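Local coordinates for uncharacterized protein AF_0924 (Archaeoglobus fulgidus, PDB 3DT5) that is of unknown function but is probably a membrane protein, here represented by its C-terminal domain, which holds a calcium ion in the crystal, at residues Lys25-Leu30 / Ile50-Arg54; Glu44-Glu48 / His69-Asp75; Lys88-Glu92 / Leu129-Lys133. All coordinates share one frame; numbering follows the deposited sequence. Where two conformers were deposited one is given.

Overall arrangement
Three contacts tie this mostly helical domain together, and they change character from the interior outwards. Interaction 1 lies closest to the chain's centre and joins helix 16-35 to the end of helix 43-52, mainly through aliphatic and aromatic carbon. Interaction 2 uses the same helix 43-52 but turns to charge: acidic side chains reach into 69-75 to hold calcium, backbone N-H groups and a lysine. The two touch where Ile51 packs on Phe70. Interaction 3 is a surface contact without any hydrogen bond between its segments, an aromatic pair with aliphatic neighbours, between the start of helix 88-116 and strand 130-131 with the residue after it. It shares the small sheet with interaction 2, beside which Lys73 meets Asp90.

Interaction 1. Residues Lys25-Leu30 / Ile50-Arg54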
loop_
_atom_site.group_PDB
_atom_site.type_symbol
_atom_site.label_atom_id
_atom_site.label_comp_id
_atom_site.label_asym_id
_atom_site.label_seq_id
_atom_site.Cartn_x
_atom_site.Cartn_y
_atom_site.Cartn_z
ATOM N N LYS A 25 8.615 4.245 -4.735
ATOM C CA LYS A 25 8.648 2.900 -5.338
ATOM C C LYS A 25 7.832 1.921 -4.484
ATOM O O LYS A 25 7.547 0.816 -4.925
ATOM C CB LYS A 25 10.092 2.374 -5.524
ATOM C CG LYS A 25 10.951 3.207 -6.545
ATOM C CD LYS A 25 12.368 2.646 -6.562
ATOM C CE LYS A 25 13.231 3.385 -7.533
ATOM N NZ LYS A 25 14.182 2.429 -8.203
ATOM N N PHE A 26 7.508 2.305 -3.260
ATOM C CA PHE A 26 6.815 1.378 -2.371
ATOM C C PHE A 26 5.535 1.986 -1.798
ATOM O O PHE A 26 4.452 1.544 -2.157
ATOM C CB PHE A 26 7.743 0.864 -1.229
ATOM C CG PHE A 26 7.046 -0.167 -0.356
ATOM C CD1 PHE A 26 7.061 -1.527 -0.701
ATOM C CD2 PHE A 26 6.315 0.243 0.737
ATOM C CE1 PHE A 26 6.380 -2.499 0.058
ATOM C CE2 PHE A 26 5.601 -0.714 1.531
ATOM C CZ PHE A 26 5.636 -2.071 1.172
ATOM N N TYR A 27 5.660 3.016 -0.956
ATOM C CA TYR A 27 4.488 3.491 -0.202
ATOM C C TYR A 27 3.400 4.050 -1.121
ATOM O O TYR A 27 2.255 3.647 -1.047
ATOM C CB TYR A 27 4.895 4.536 0.835
ATOM C CG TYR A 27 5.645 3.878 1.965
ATOM C CD1 TYR A 27 4.955 3.115 2.926
ATOM C CD2 TYR A 27 7.034 3.891 1.996
ATOM C CE1 TYR A 27 5.667 2.422 3.938
ATOM C CE2 TYR A 27 7.753 3.206 2.995
ATOM C CZ TYR A 27 7.049 2.487 3.964
ATOM O OH TYR A 27 7.701 1.801 4.949
ATOM N N ILE A 28 3.773 4.997 -1.971
ATOM C CA ILE A 28 2.777 5.643 -2.836
ATOM C C ILE A 28 2.101 4.651 -3.809
ATOM O O ILE A 28 0.873 4.612 -3.878
ATOM C CB ILE A 28 3.366 6.885 -3.544
ATOM C CG1 ILE A 28 3.711 7.942 -2.478
ATOM C CG2 ILE A 28 2.360 7.451 -4.653
ATOM C CD1 ILE A 28 4.596 9.074 -2.951
ATOM N N PRO A 29 2.887 3.838 -4.568
ATOM C CA PRO A 29 2.156 2.904 -5.438
ATOM C C PRO A 29 1.268 1.919 -4.698
ATOM O O PRO A 29 0.191 1.614 -5.186
ATOM C CB PRO A 29 3.250 2.164 -6.233
ATOM C CG PRO A 29 4.528 2.672 -5.746
ATOM C CD PRO A 29 4.340 3.788 -4.766
ATOM N N LEU A 30 1.699 1.401 -3.539
ATOM C CA LEU A 30 0.867 0.382 -2.871
ATOM C C LEU A 30 -0.398 1.045 -2.285
ATOM O O LEU A 30 -1.528 0.475 -2.369
ATOM C CB LEU A 30 1.663 -0.276 -1.718
ATOM C CG LEU A 30 0.965 -1.504 -1.087
ATOM C CD1 LEU A 30 0.666 -2.586 -2.176
ATOM C CD2 LEU A 30 1.904 -2.083 -0.007
ATOM N N ILE A 50 5.236 -5.438 -5.753
ATOM C CA ILE A 50 5.521 -4.582 -4.562
ATOM C C ILE A 50 5.721 -5.398 -3.279
ATOM O O ILE A 50 6.626 -5.117 -2.485
ATOM C CB ILE A 50 4.439 -3.474 -4.374
ATOM C CG1 ILE A 50 4.544 -2.472 -5.515
ATOM C CG2 ILE A 50 4.590 -2.770 -3.020
ATOM C CD1 ILE A 50 3.277 -1.564 -5.637
ATOM N N ILE A 51 4.873 -6.404 -3.069
ATOM C CA ILE A 51 4.863 -7.100 -1.792
ATOM C C ILE A 51 5.862 -8.252 -1.780
ATOM O O ILE A 51 5.999 -8.941 -0.761
ATOM C CB ILE A 51 3.436 -7.503 -1.346
ATOM C CG1 ILE A 51 2.943 -8.708 -2.209
ATOM C CG2 ILE A 51 2.531 -6.213 -1.329
ATOM C CD1 ILE A 51 1.458 -9.177 -1.968
ATOM N N THR A 52 6.606 -8.416 -2.868
ATOM C CA THR A 52 7.692 -9.407 -2.889
ATOM C C THR A 52 8.994 -8.671 -3.154
ATOM O O THR A 52 9.800 -8.435 -2.242
ATOM C CB THR A 52 7.437 -10.544 -3.912
ATOM O OG1 THR A 52 7.130 -9.988 -5.205
ATOM C CG2 THR A 52 6.250 -11.413 -3.466
ATOM N N CYS A 53 9.144 -8.282 -4.394
ATOM C CA CYS A 53 10.333 -7.625 -4.905
ATOM C C CYS A 53 10.652 -6.264 -4.253
ATOM O O CYS A 53 11.792 -5.826 -4.277
ATOM C CB CYS A 53 10.128 -7.424 -6.400
ATOM S SG CYS A 53 11.367 -6.447 -7.156
ATOM N N ARG A 54 9.637 -5.576 -3.730
ATOM C CA ARG A 54 9.895 -4.255 -3.108
ATOM C C ARG A 54 9.766 -4.250 -1.606
ATOM O O ARG A 54 9.831 -3.179 -0.992
ATOM C CB ARG A 54 9.053 -3.153 -3.751
ATOM C CG ARG A 54 9.264 -3.143 -5.255
ATOM C CD ARG A 54 8.778 -1.902 -5.892
ATOM N NE ARG A 54 8.712 -2.037 -7.348
ATOM C CZ ARG A 54 8.079 -1.172 -8.153
ATOM N NH1 ARG A 54 7.466 -0.075 -7.653
ATOM N NH2 ARG A 54 8.065 -1.402 -9.465
#
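Phe26 and Arg54 mark the closest approach of the two backbones, 6.5 Å between CA atoms, where helix 16-35 passes the end of helix 43-52 and the turn that follows it. Ile50 sits in the middle and spreads its two branches over different partners. Its CG2 methyl lies 3.6 Å from Phe26 CE1, obliquely to the ring, and the same methyl touches Leu30 CD1 at 4.0 Å. Its other branch runs out to CD1, which meets Pro29 CB at 3.8 Å. Phe26 has its ring anti to the backbone N (chi1 -176°), and this swings CD1 to within 3.2 Å of the Arg54 carbonyl O while the ring edge faces Arg54 CB.

The one polar bond falls beside Pro29. Helix 16-35 has a wider, pi-type turn at 25-27 and a kink at this proline, which has no N-H to return to the carbonyl of Lys25 four residues earlier. Arg54 supplies a donor instead: its extended chain carries NH1 to 2.9 Å from Lys25 O, with a nearly straight N-H...O angle of 168°. The oxygen lies at the edge of the guanidinium group, close to its plane, so the flat group meets the helix backbone edge-on.

Farther along, Ile51 CG2 approaches Leu30 CD1 at 4.2 Å, the two side chains crossing at about a right angle. Leu101 of helix 88-116 packs on both Phe26 and Leu30, so that helix 16-35 lies against a second helix here, and Leu57 and Ala58 from the following loop also touch Phe26.

Interaction 2. Residues Glu44-Glu48 / His69-Asp75. With CA (calcium ion), chain B.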
loop_
_atom_site.group_PDB
_atom_site.type_symbol
_atom_site.label_atom_id
_atom_site.label_comp_id
_atom_site.label_asym_id
_atom_site.label_seq_id
_atom_site.Cartn_x
_atom_site.Cartn_y
_atom_site.Cartn_z
ATOM N N GLU A 44 -2.790 -6.277 -10.558
ATOM C CA GLU A 44 -2.568 -7.364 -9.592
ATOM C C GLU A 44 -1.098 -7.770 -9.593
ATOM O O GLU A 44 -0.521 -8.047 -8.524
ATOM C CB GLU A 44 -3.445 -8.580 -9.957
ATOM C CG GLU A 44 -4.957 -8.337 -9.811
ATOM C CD GLU A 44 -5.743 -9.651 -9.624
ATOM O OE1 GLU A 44 -5.122 -10.738 -9.499
ATOM O OE2 GLU A 44 -6.994 -9.613 -9.587
ATOM N N ASP A 45 -0.481 -7.838 -10.787
ATOM C CA ASP A 45 0.932 -8.223 -10.854
ATOM C C ASP A 45 1.841 -7.148 -10.242
ATOM O O ASP A 45 2.872 -7.472 -9.578
ATOM C CB ASP A 45 1.377 -8.534 -12.274
ATOM C CG ASP A 45 0.762 -9.821 -12.819
ATOM O OD1 ASP A 45 0.626 -10.825 -12.072
ATOM O OD2 ASP A 45 0.417 -9.810 -14.012
ATOM N N GLU A 46 1.478 -5.881 -10.433
ATOM C CA GLU A 46 2.215 -4.793 -9.774
ATOM C C GLU A 46 2.150 -4.860 -8.245
ATOM O O GLU A 46 3.150 -4.653 -7.581
ATOM C CB GLU A 46 1.761 -3.408 -10.257
ATOM C CG GLU A 46 2.068 -3.132 -11.729
ATOM C CD GLU A 46 1.250 -1.958 -12.266
ATOM O OE1 GLU A 46 0.471 -1.350 -11.481
ATOM O OE2 GLU A 46 1.380 -1.648 -13.465
ATOM N N ILE A 47 0.982 -5.177 -7.685
ATOM C CA ILE A 47 0.874 -5.412 -6.265
ATOM C C ILE A 47 1.733 -6.625 -5.861
ATOM O O ILE A 47 2.461 -6.557 -4.868
ATOM C CB ILE A 47 -0.618 -5.634 -5.823
ATOM C CG1 ILE A 47 -1.439 -4.338 -6.064
ATOM C CG2 ILE A 47 -0.725 -6.069 -4.325
ATOM C CD1 ILE A 47 -2.900 -4.573 -5.946
ATOM N N GLU A 48 1.634 -7.737 -6.592
ATOM C CA GLU A 48 2.482 -8.892 -6.264
ATOM C C GLU A 48 3.943 -8.520 -6.211
ATOM O O GLU A 48 4.676 -8.943 -5.302
ATOM C CB GLU A 48 2.338 -10.008 -7.322
ATOM C CG GLU A 48 1.118 -10.794 -7.156
ATOM C CD GLU A 48 1.239 -11.757 -5.994
ATOM O OE1 GLU A 48 2.315 -12.375 -5.809
ATOM O OE2 GLU A 48 0.255 -11.878 -5.272
ATOM N N HIS A 69 1.244 -12.822 -0.638
ATOM C CA HIS A 69 0.497 -13.239 -1.816
ATOM C C HIS A 69 -0.757 -12.400 -1.936
ATOM O O HIS A 69 -1.326 -12.007 -0.933
ATOM C CB HIS A 69 0.081 -14.708 -1.713
ATOM C CG HIS A 69 1.228 -15.665 -1.641
ATOM N ND1 HIS A 69 2.060 -15.912 -2.709
ATOM C CD2 HIS A 69 1.682 -16.444 -0.627
ATOM C CE1 HIS A 69 2.986 -16.791 -2.357
ATOM N NE2 HIS A 69 2.787 -17.121 -1.095
ATOM N N PHE A 70 -1.210 -12.132 -3.152
ATOM C CA PHE A 70 -2.400 -11.283 -3.312
ATOM C C PHE A 70 -3.276 -11.712 -4.511
ATOM O O PHE A 70 -4.502 -11.761 -4.380
ATOM C CB PHE A 70 -2.014 -9.806 -3.495
ATOM C CG PHE A 70 -3.194 -8.926 -3.857
ATOM C CD1 PHE A 70 -4.156 -8.618 -2.897
ATOM C CD2 PHE A 70 -3.368 -8.473 -5.170
ATOM C CE1 PHE A 70 -5.279 -7.828 -3.242
ATOM C CE2 PHE A 70 -4.495 -7.688 -5.512
ATOM C CZ PHE A 70 -5.431 -7.375 -4.526
ATOM N N LYS A 71 -2.635 -11.965 -5.647
ATOM C CA LYS A 71 -3.297 -12.199 -6.942
ATOM C C LYS A 71 -4.491 -13.137 -6.857
ATOM O O LYS A 71 -5.534 -12.878 -7.450
ATOM C CB LYS A 71 -2.334 -12.925 -7.892
ATOM C CG LYS A 71 -1.436 -12.070 -8.690
ATOM C CD LYS A 71 -0.577 -12.935 -9.634
ATOM C CE LYS A 71 -1.393 -13.584 -10.749
ATOM N NZ LYS A 71 -1.095 -13.010 -12.120
ATOM N N PHE A 72 -4.288 -14.291 -6.225
ATOM C CA PHE A 72 -5.331 -15.286 -6.225
ATOM C C PHE A 72 -6.282 -15.182 -5.034
ATOM O O PHE A 72 -7.085 -16.077 -4.803
ATOM C CB PHE A 72 -4.707 -16.677 -6.401
ATOM C CG PHE A 72 -3.941 -16.811 -7.692
ATOM C CD1 PHE A 72 -4.598 -16.699 -8.923
ATOM C CD2 PHE A 72 -2.555 -17.000 -7.691
ATOM C CE1 PHE A 72 -3.890 -16.805 -10.148
ATOM C CE2 PHE A 72 -1.817 -17.096 -8.908
ATOM C CZ PHE A 72 -2.490 -17.015 -10.137
ATOM N N LYS A 73 -6.215 -14.074 -4.304
ATOM C CA LYS A 73 -7.063 -13.874 -3.137
ATOM C C LYS A 73 -8.169 -12.884 -3.402
ATOM O O LYS A 73 -9.105 -12.771 -2.612
ATOM C CB LYS A 73 -6.264 -13.337 -1.921
ATOM C CG LYS A 73 -4.959 -14.057 -1.560
ATOM C CD LYS A 73 -5.170 -15.444 -1.186
ATOM C CE LYS A 73 -4.235 -15.768 -0.028
ATOM N NZ LYS A 73 -3.194 -16.667 -0.481
ATOM N N ALA A 74 -8.082 -12.155 -4.512
ATOM C CA ALA A 74 -9.030 -11.055 -4.755
ATOM C C ALA A 74 -9.089 -10.713 -6.249
ATOM O O ALA A 74 -8.219 -11.121 -6.996
ATOM C CB ALA A 74 -8.604 -9.816 -3.939
ATOM N N ASP A 75 -10.139 -9.997 -6.655
ATOM C CA ASP A 75 -10.377 -9.533 -8.023
ATOM C C ASP A 75 -11.168 -8.259 -7.950
ATOM O O ASP A 75 -11.942 -8.071 -7.015
ATOM C CB ASP A 75 -11.248 -10.528 -8.843
ATOM C CG ASP A 75 -10.501 -11.767 -9.264
ATOM O OD1 ASP A 75 -9.374 -11.640 -9.792
ATOM O OD2 ASP A 75 -11.076 -12.876 -9.154
HETATM CA CA CA B . -7.204 -12.004 -8.865
HETATM O O HOH W 1 0.092 -15.154 -5.333
#
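A calcium site joins helix 43-52 to the loop and short strand at 69-75, with Glu44 as the helix's ligand. Its carboxylate is bidentate, OE1 and OE2 each 2.5 Å from the calcium ion, and the extended chain beyond CG carries it clear of the helix. The other segment gives the backbone oxygens Lys71 O and Ala74 O, at 2.4 and 2.3 Å from the ion, and Asp75 OD1. The crowding of oxygens, such as Glu44 OE2 only 3.1 Å from Asp75 OD1, reflects their shared metal, whose positive charge probably offsets their repulsion. The other oxygen of Asp75, OD2, is hydrogen-bonded to Tyr86 OH.

One helical turn on, Glu48 binds the backbone where the loop bends. Bent at chi2 (-76°), it brings OE2 to two successive N-H groups: Phe70 N at 2.6 Å, nearly along the C-O axis, and Lys71 N at 2.9 Å, on the anti side. The second bond is the straighter, 169° against 137°. A glutamine in its place would probably hold these two N-H groups less firmly, lacking the charge, and leave the Lys71 carbonyl less well fixed for the calcium.

The Lys71 chain crosses Glu48 at about a right angle, then bends so that NZ forms a salt bridge with Asp45 OD1 at 2.8 Å, reached on the syn side. On the buried side of the helix, Ile47 lays CG2 and CD1 along CD2 and CE2 of Phe70. Trp83, Phe34 and Trp94 all meet the Phe70 ring edge-to-face, making it the hub of an aromatic cluster.

Interaction 3. Residues Lys88-Glu92 / Leu129-Lys133; sequences KEDFE and LIGYK
Phe91 and Tyr132 carry this contact, their rings inclined at 52° with centroids 4.8 Å apart, so the pair is neither a parallel stack nor a T. The approach is lopsided: Tyr132 CD2 stands over one face of the Phe91 ring, offset toward the rim and 3.3 Å from Phe91 CD2, whereas Phe91 meets the tyrosine ring obliquely. CE2 of Tyr132 follows along the same side, at 3.6 Å from Phe91 CE2.

The tyrosine ring also has a partner over a face of its own. Lys88, one helical turn before Phe91, runs fully extended across it: CG sits 4.1 Å from the ring centroid and only 22° off the normal, a CH-pi contact, and CD and CE continue toward the hydroxyl, with CD 3.6 Å from Tyr132 OH. Lys133 CG covers the opposite face, so aliphatic lysine carbons sandwich the ring. Tyr132 reaches this slot with CG in the crowded position between its backbone N and carbonyl carbon (chi1 69°), which directs the ring back at the helix.

On the far part of the Phe91 ring, CE1 touches both CG1 and CD1 of Ile130, each at 3.6 Å, and the two side chains cross at about a right angle. Between Ile130 and Tyr132 the chain passes the ring at Gly131, whose N is 3.7 Å from Phe91 CE1.

Phe85 of strand 83-85 packs on both Phe91 and Ile130. Strand 130-131 runs parallel to 83-85, through backbone bonds of Gly131 with Trp83 and Phe85, and is an outermost strand of the small mixed sheet; the first turn of helix 88-116 packs against it.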
loop_
_atom_site.group_PDB
_atom_site.type_symbol
_atom_site.label_atom_id
_atom_site.label_comp_id
_atom_site.label_asym_id
_atom_site.label_seq_id
_atom_site.Cartn_x
_atom_site.Cartn_y
_atom_site.Cartn_z
ATOM N N LYS A 88 -12.769 -14.129 4.014
ATOM C CA LYS A 88 -12.850 -13.067 4.994
ATOM C C LYS A 88 -11.492 -12.804 5.657
ATOM O O LYS A 88 -11.137 -11.650 5.893
ATOM C CB LYS A 88 -13.899 -13.406 6.047
ATOM C CG LYS A 88 -13.938 -12.451 7.236
ATOM C CD LYS A 88 -15.249 -12.657 8.028
ATOM C CE LYS A 88 -15.238 -11.959 9.392
ATOM N NZ LYS A 88 -16.423 -12.376 10.221
ATOM N N GLU A 89 -10.756 -13.889 5.937
ATOM C CA GLU A 89 -9.441 -13.859 6.588
ATOM C C GLU A 89 -8.399 -13.055 5.784
ATOM O O GLU A 89 -7.535 -12.393 6.327
ATOM C CB GLU A 89 -8.934 -15.299 6.830
ATOM C CG GLU A 89 -8.796 -16.214 5.575
ATOM C CD GLU A 89 -9.871 -17.342 5.435
ATOM O OE1 GLU A 89 -9.468 -18.479 5.099
ATOM O OE2 GLU A 89 -11.097 -17.114 5.632
ATOM N N ASP A 90 -8.459 -13.160 4.463
ATOM C CA ASP A 90 -7.555 -12.397 3.616
ATOM C C ASP A 90 -7.941 -10.916 3.628
ATOM O O ASP A 90 -7.068 -10.039 3.649
ATOM C CB ASP A 90 -7.597 -12.922 2.203
ATOM C CG ASP A 90 -6.956 -14.292 2.072
ATOM O OD1 ASP A 90 -5.818 -14.474 2.559
ATOM O OD2 ASP A 90 -7.587 -15.164 1.454
ATOM N N PHE A 91 -9.243 -10.640 3.596
ATOM C CA PHE A 91 -9.729 -9.266 3.716
ATOM C C PHE A 91 -9.199 -8.654 5.031
ATOM O O PHE A 91 -8.728 -7.519 5.055
ATOM C CB PHE A 91 -11.268 -9.254 3.704
ATOM C CG PHE A 91 -11.860 -7.956 4.168
ATOM C CD1 PHE A 91 -11.999 -6.881 3.284
ATOM C CD2 PHE A 91 -12.267 -7.793 5.479
ATOM C CE1 PHE A 91 -12.538 -5.650 3.720
ATOM C CE2 PHE A 91 -12.830 -6.565 5.916
ATOM C CZ PHE A 91 -12.958 -5.497 5.025
ATOM N N GLU A 92 -9.303 -9.428 6.117
ATOM C CA GLU A 92 -8.909 -8.928 7.428
ATOM C C GLU A 92 -7.395 -8.689 7.496
ATOM O O GLU A 92 -6.968 -7.649 8.062
ATOM C CB GLU A 92 -9.397 -9.844 8.567
ATOM C CG GLU A 92 -10.928 -9.923 8.712
ATOM C CD GLU A 92 -11.597 -8.584 9.087
ATOM O OE1 GLU A 92 -10.920 -7.680 9.618
ATOM O OE2 GLU A 92 -12.829 -8.449 8.884
ATOM N N LEU A 129 -10.187 0.481 -0.722
ATOM C CA LEU A 129 -11.176 -0.037 -1.684
ATOM C C LEU A 129 -11.171 -1.586 -1.625
ATOM O O LEU A 129 -10.745 -2.264 -2.572
ATOM C CB LEU A 129 -10.876 0.476 -3.088
ATOM C CG LEU A 129 -11.041 2.007 -3.229
ATOM C CD1 LEU A 129 -10.616 2.461 -4.566
ATOM C CD2 LEU A 129 -12.470 2.528 -2.963
ATOM N N ILE A 130 -11.593 -2.117 -0.476
ATOM C CA ILE A 130 -11.551 -3.541 -0.234
ATOM C C ILE A 130 -12.896 -4.011 0.347
ATOM O O ILE A 130 -13.577 -3.259 1.051
ATOM C CB ILE A 130 -10.384 -3.930 0.704
ATOM C CG1 ILE A 130 -10.473 -3.226 2.088
ATOM C CG2 ILE A 130 -8.970 -3.711 -0.004
ATOM C CD1 ILE A 130 -9.487 -3.793 3.128
ATOM N N GLY A 131 -13.258 -5.258 0.071
ATOM C CA GLY A 131 -14.546 -5.816 0.560
ATOM C C GLY A 131 -14.527 -7.323 0.555
ATOM O O GLY A 131 -13.657 -7.929 -0.057
ATOM N N TYR A 132 -15.456 -7.950 1.269
ATOM C CA TYR A 132 -15.666 -9.365 1.036
ATOM C C TYR A 132 -17.151 -9.774 1.025
ATOM O O TYR A 132 -17.454 -10.876 0.574
ATOM C CB TYR A 132 -14.876 -10.215 2.041
ATOM C CG TYR A 132 -15.415 -10.099 3.423
ATOM C CD1 TYR A 132 -16.324 -11.032 3.938
ATOM C CD2 TYR A 132 -15.059 -9.017 4.212
ATOM C CE1 TYR A 132 -16.844 -10.884 5.253
ATOM C CE2 TYR A 132 -15.556 -8.853 5.516
ATOM C CZ TYR A 132 -16.438 -9.772 6.032
ATOM O OH TYR A 132 -16.901 -9.565 7.309
ATOM N N LYS A 133 -18.061 -8.930 1.522
ATOM C CA LYS A 133 -19.479 -9.355 1.652
ATOM C C LYS A 133 -20.506 -8.662 0.743
ATOM O O LYS A 133 -21.094 -7.627 1.114
ATOM C CB LYS A 133 -19.951 -9.391 3.121
ATOM C CG LYS A 133 -19.709 -8.128 3.942
ATOM C CD LYS A 133 -20.615 -8.183 5.175
ATOM C CE LYS A 133 -19.950 -7.593 6.432
ATOM N NZ LYS A 133 -20.770 -8.010 7.657
#